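Local coordinates for protein chloride intracellular channel exc-4 (Caenorhabditis elegans, PDB 2YV9) that may insert into membranes to form chloride channels, and is required to control the lumen size of the growing excretory canal in the worm, at residues 131-136 with 148-153; 200-205 with 210-215. All coordinates share one frame; numbering follows the deposited sequence.

Interaction 1 (131-136 with 148-153); sequences KLFLRA and SRVEDL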
# COMPACT_ATOMS: atom_id res chain seq x y z
N LYS A 131 6.81 8.74 -16.25
CA LYS A 131 7.84 8.89 -15.19
C LYS A 131 9.25 8.92 -15.81
O LYS A 131 10.14 9.72 -15.39
CB LYS A 131 7.71 7.73 -14.21
CG LYS A 131 6.47 7.90 -13.28
CD LYS A 131 6.45 6.82 -12.20
CE LYS A 131 6.11 5.45 -12.77
NZ LYS A 131 6.08 4.39 -11.68
N LEU A 132 9.49 8.04 -16.78
CA LEU A 132 10.80 8.06 -17.49
C LEU A 132 11.07 9.42 -18.13
O LEU A 132 12.20 9.97 -18.01
CB LEU A 132 10.91 6.98 -18.54
CG LEU A 132 10.90 5.58 -17.91
CD1 LEU A 132 10.69 4.47 -18.98
CD2 LEU A 132 12.20 5.32 -17.13
N PHE A 133 10.08 9.99 -18.79
CA PHE A 133 10.26 11.26 -19.49
C PHE A 133 10.46 12.40 -18.47
O PHE A 133 11.34 13.28 -18.61
CB PHE A 133 9.06 11.60 -20.37
CG PHE A 133 9.23 12.88 -21.13
CD1 PHE A 133 10.38 13.14 -21.85
CD2 PHE A 133 8.23 13.88 -21.11
CE1 PHE A 133 10.53 14.35 -22.52
CE2 PHE A 133 8.39 15.06 -21.76
CZ PHE A 133 9.53 15.32 -22.47
N LEU A 134 9.67 12.35 -17.41
CA LEU A 134 9.79 13.35 -16.33
C LEU A 134 11.21 13.35 -15.82
O LEU A 134 11.86 14.41 -15.74
CB LEU A 134 8.77 13.10 -15.25
CG LEU A 134 8.92 13.90 -13.96
CD1 LEU A 134 8.67 15.39 -14.18
CD2 LEU A 134 7.98 13.25 -12.93
N ARG A 135 11.72 12.18 -15.46
CA ARG A 135 13.06 12.11 -14.92
C ARG A 135 14.11 12.51 -16.00
O ARG A 135 15.05 13.28 -15.72
CB ARG A 135 13.35 10.71 -14.39
CG ARG A 135 14.80 10.46 -13.98
CD ARG A 135 15.13 11.29 -12.72
NE ARG A 135 16.43 10.99 -12.12
CZ ARG A 135 16.70 9.89 -11.42
NH1 ARG A 135 15.81 8.93 -11.30
NH2 ARG A 135 17.91 9.72 -10.89
N ALA A 136 13.96 12.01 -17.24
CA ALA A 136 14.97 12.31 -18.28
C ALA A 136 15.01 13.81 -18.58
O ALA A 136 16.10 14.39 -18.71
CB ALA A 136 14.65 11.54 -19.54
N SER A 148 14.55 23.27 -21.86
CA SER A 148 14.49 22.90 -23.26
C SER A 148 13.05 22.77 -23.73
O SER A 148 12.15 22.44 -22.95
CB SER A 148 15.14 21.57 -23.43
OG SER A 148 14.62 20.64 -22.47
N ARG A 149 12.85 23.02 -25.02
CA ARG A 149 11.57 22.72 -25.63
C ARG A 149 11.58 21.25 -25.96
O ARG A 149 12.60 20.69 -26.37
CB ARG A 149 11.42 23.51 -26.92
CG ARG A 149 11.32 25.01 -26.71
CD ARG A 149 10.88 25.72 -28.01
NE ARG A 149 11.78 25.41 -29.13
CZ ARG A 149 11.49 25.59 -30.42
NH1 ARG A 149 10.33 26.11 -30.80
NH2 ARG A 149 12.39 25.25 -31.33
N VAL A 150 10.42 20.59 -25.87
CA VAL A 150 10.38 19.17 -26.22
C VAL A 150 10.85 18.92 -27.68
O VAL A 150 11.53 17.93 -27.95
CB VAL A 150 8.95 18.66 -26.04
CG1 VAL A 150 8.73 17.27 -26.73
CG2 VAL A 150 8.59 18.63 -24.55
N GLU A 151 10.49 19.82 -28.61
CA GLU A 151 10.85 19.65 -30.02
C GLU A 151 12.36 19.70 -30.25
O GLU A 151 12.85 19.14 -31.23
CB GLU A 151 10.15 20.72 -30.89
CG GLU A 151 10.58 22.13 -30.63
CD GLU A 151 9.72 23.14 -31.35
OE1 GLU A 151 9.72 23.14 -32.61
OE2 GLU A 151 9.05 23.94 -30.66
N ASP A 152 13.10 20.33 -29.33
CA ASP A 152 14.57 20.38 -29.42
C ASP A 152 15.32 19.26 -28.70
O ASP A 152 16.55 19.31 -28.61
CB ASP A 152 15.09 21.72 -28.88
CG ASP A 152 14.50 22.90 -29.60
OD1 ASP A 152 14.21 22.75 -30.80
OD2 ASP A 152 14.32 23.97 -28.96
N LEU A 153 14.62 18.25 -28.19
CA LEU A 153 15.28 17.26 -27.36
C LEU A 153 16.01 16.25 -28.20
O LEU A 153 15.51 15.86 -29.25
CB LEU A 153 14.26 16.51 -26.50
CG LEU A 153 13.63 17.34 -25.39
CD1 LEU A 153 12.49 16.57 -24.76
CD2 LEU A 153 14.73 17.71 -24.33
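Phe133 meets Leu153 and Val150 with the far edge of its ring. Leu153 CD1 lies in the ring plane, 3.7 Å from Phe133 CE1. Val150 CG2 sits near the same plane, 4.0 Å from Phe133 CZ. Both methyls therefore meet the rim of the ring, not a face. The contact is small and purely apolar. Phe133 reaches it by extension: its CG stands anti to the backbone N (chi1 -179°), which carries the ring from the helix to the loop. In Val150 it is the branch beside the backbone N, CG2, that turns to the ring.

The setting is the all-helical part of a GST-type fold. Helix 117-140 supplies Phe133, and the loop leading to helix 155-178 returns to pack on it. A short 3-10 turn at 150-152 shapes that loop. Leu153 N bonds to Val150 O at 3.1 Å across this turn, and the two side chains meet the same ring.

Outside this apolar patch the turn is charged. Arg149 grips Asp152 side-on, with NE 2.9 Å from OD2 and NH2 3.1 Å from OD1. NE meets OD2 from above the carboxylate plane. His160 of helix 155-178 touches Phe133, and Tyr161 touches Val150. At the loop's start, Ser148 OG is hydrogen-bonded to Asp141 OD1. Lys137 NZ is hydrogen-bonded to Ser148 O.

Interaction 2 (200-205 with 210-215); sequences HHIRII and LGFDIP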
# COMPACT_ATOMS: atom_id res chain seq x y z
N HIS A 200 -4.78 13.39 -15.47
CA HIS A 200 -4.81 14.78 -15.01
C HIS A 200 -3.42 15.19 -14.53
O HIS A 200 -2.95 16.29 -14.87
CB HIS A 200 -5.76 14.92 -13.85
CG HIS A 200 -5.96 16.34 -13.44
ND1 HIS A 200 -6.43 17.32 -14.29
CD2 HIS A 200 -5.68 16.96 -12.27
CE1 HIS A 200 -6.45 18.48 -13.64
NE2 HIS A 200 -6.00 18.29 -12.42
N HIS A 201 -2.73 14.31 -13.80
CA HIS A 201 -1.32 14.56 -13.42
C HIS A 201 -0.48 14.84 -14.69
O HIS A 201 0.33 15.80 -14.75
CB HIS A 201 -0.68 13.40 -12.66
CG HIS A 201 -1.11 13.29 -11.23
ND1 HIS A 201 -0.26 12.85 -10.24
CD2 HIS A 201 -2.27 13.63 -10.62
CE1 HIS A 201 -0.91 12.85 -9.09
NE2 HIS A 201 -2.13 13.34 -9.28
N ILE A 202 -0.64 13.99 -15.71
CA ILE A 202 0.16 14.13 -16.89
C ILE A 202 -0.16 15.48 -17.54
O ILE A 202 0.74 16.17 -18.05
CB ILE A 202 -0.14 12.97 -17.88
CG1 ILE A 202 0.51 11.72 -17.33
CG2 ILE A 202 0.39 13.27 -19.19
CD1 ILE A 202 0.16 10.41 -18.06
N ARG A 203 -1.45 15.88 -17.56
CA ARG A 203 -1.82 17.14 -18.19
C ARG A 203 -1.20 18.35 -17.48
O ARG A 203 -0.55 19.20 -18.09
CB ARG A 203 -3.34 17.31 -18.22
CG ARG A 203 -3.83 18.07 -19.42
CD ARG A 203 -3.96 19.53 -19.21
NE ARG A 203 -4.19 20.26 -20.47
CZ ARG A 203 -5.12 21.19 -20.65
NH1 ARG A 203 -5.94 21.55 -19.69
NH2 ARG A 203 -5.20 21.82 -21.81
N ILE A 204 -1.38 18.39 -16.17
CA ILE A 204 -0.85 19.49 -15.34
C ILE A 204 0.67 19.52 -15.39
O ILE A 204 1.26 20.59 -15.57
CB ILE A 204 -1.33 19.36 -13.88
CG1 ILE A 204 -2.85 19.47 -13.76
CG2 ILE A 204 -0.69 20.45 -12.97
CD1 ILE A 204 -3.47 20.67 -14.47
N ILE A 205 1.32 18.39 -15.20
CA ILE A 205 2.80 18.35 -15.18
C ILE A 205 3.34 18.64 -16.59
O ILE A 205 4.33 19.34 -16.79
CB ILE A 205 3.34 17.04 -14.62
CG1 ILE A 205 2.98 16.91 -13.15
CG2 ILE A 205 4.90 16.92 -14.80
CD1 ILE A 205 3.45 18.12 -12.28
N LEU A 210 6.97 20.17 -18.13
CA LEU A 210 7.65 19.41 -19.16
C LEU A 210 7.46 19.92 -20.57
O LEU A 210 8.12 19.42 -21.48
CB LEU A 210 7.24 17.95 -19.07
CG LEU A 210 7.51 17.15 -17.79
CD1 LEU A 210 7.10 15.72 -17.85
CD2 LEU A 210 8.98 17.20 -17.40
N GLY A 211 6.56 20.86 -20.78
CA GLY A 211 6.52 21.54 -22.08
C GLY A 211 5.66 20.86 -23.14
O GLY A 211 5.96 20.95 -24.32
N PHE A 212 4.54 20.26 -22.73
CA PHE A 212 3.69 19.57 -23.68
C PHE A 212 2.28 19.41 -23.10
O PHE A 212 2.09 19.44 -21.89
CB PHE A 212 4.29 18.21 -24.08
CG PHE A 212 4.14 17.12 -23.03
CD1 PHE A 212 3.03 16.28 -23.04
CD2 PHE A 212 5.11 16.92 -22.06
CE1 PHE A 212 2.86 15.28 -22.10
CE2 PHE A 212 4.96 15.93 -21.10
CZ PHE A 212 3.85 15.08 -21.13
N ASP A 213 1.31 19.28 -24.00
CA ASP A 213 -0.07 18.96 -23.63
C ASP A 213 -0.37 17.57 -24.19
O ASP A 213 0.38 17.02 -25.02
CB ASP A 213 -1.04 19.97 -24.24
CG ASP A 213 -2.36 20.09 -23.47
OD1 ASP A 213 -2.58 19.37 -22.48
OD2 ASP A 213 -3.15 20.98 -23.85
N ILE A 214 -1.46 17.00 -23.69
CA ILE A 214 -1.92 15.70 -24.16
C ILE A 214 -2.39 16.00 -25.59
O ILE A 214 -3.13 16.95 -25.77
CB ILE A 214 -3.05 15.17 -23.25
CG1 ILE A 214 -2.55 14.74 -21.87
CG2 ILE A 214 -3.81 14.01 -23.95
CD1 ILE A 214 -3.63 14.44 -20.92
N PRO A 215 -1.89 15.26 -26.62
CA PRO A 215 -2.18 15.72 -27.98
C PRO A 215 -3.64 16.00 -28.28
O PRO A 215 -4.52 15.18 -27.94
CB PRO A 215 -1.61 14.61 -28.84
CG PRO A 215 -0.45 14.04 -28.02
CD PRO A 215 -0.94 14.14 -26.60
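Leu210 makes the first link back to Ile205. Its N donates to Ile205 O at 3.1 Å, in the carbonyl plane. This is an i to i+5 bond, wider than an alpha-helical turn, at the end of helix 190-210. The side chains follow: Leu210 CD1 lies 3.9 Å from Ile205 CG2.

Gly211 leaves the helical conformation with positive phi (88°). The chain turns here and runs back beside the helix it has just left. Phe212 comes next. Its CE1 approaches Ile202 CG2 at 4.3 Å, and the methyl stands oblique to the ring.

Asp213 carries the polar part. Arg203 grips its carboxylate side-on in a two-bonded salt bridge, with NE 2.7 Å from OD1 and NH2 3.0 Å from OD2. Both oxygens are met on their syn sides. The guanidinium and carboxylate planes are only 21° apart, and both bonds are nearly straight. A bend at chi2 of Arg203 (-92°) swings the guanidinium to the acid. Two bonds fix the rotation of both groups. His216 NE2 also bonds OD2, and Ile214 N gives OD1 a weak bond.

Ile214 closes the contact. Its CD1 lies 3.9 Å from Arg203 CG, the two side chains crossing at about a right angle. Its CG1 lies 4.2 Å from Ile202 CG2.

This is the end of a helix in the helical part of the GST-type fold, with the chain folding back along it. The Trp222 side chain of helix 219-228 packs on both Arg203 and Asp213, while Leu221 and Ile225 of that helix touch Ile214. Phe130 of helix 117-140 packs on Ile202 and Ile205, Tyr248 of helix 241-251 also packs on Ile205, and Tyr161 of helix 155-178 meets the Phe212 ring edge-to-face.

In the fold
Interactions 1 and 2 lie in the helical part of the fold, with centres about 12 Å apart, and they touch directly. Each pairs a helix with a nearby loop that follows it. The loop of interaction 1 reaches the end of helix 190-210, where Val150 CG2 packs 3.2 Å from Leu210 O. The rings of Phe133 and Phe212 also touch, CE2 to CE2 at 3.6 Å. Leu134 CD1 packs on Leu210 CD2 at 3.7 Å, so helix 117-140 is joined to the end of helix 190-210. Along the chain, interaction 1 is complete before interaction 2 begins. Neither includes the calcium site of Gln78, Pro80 and Thr92, nor the predicted membrane-inserting segment 38-58.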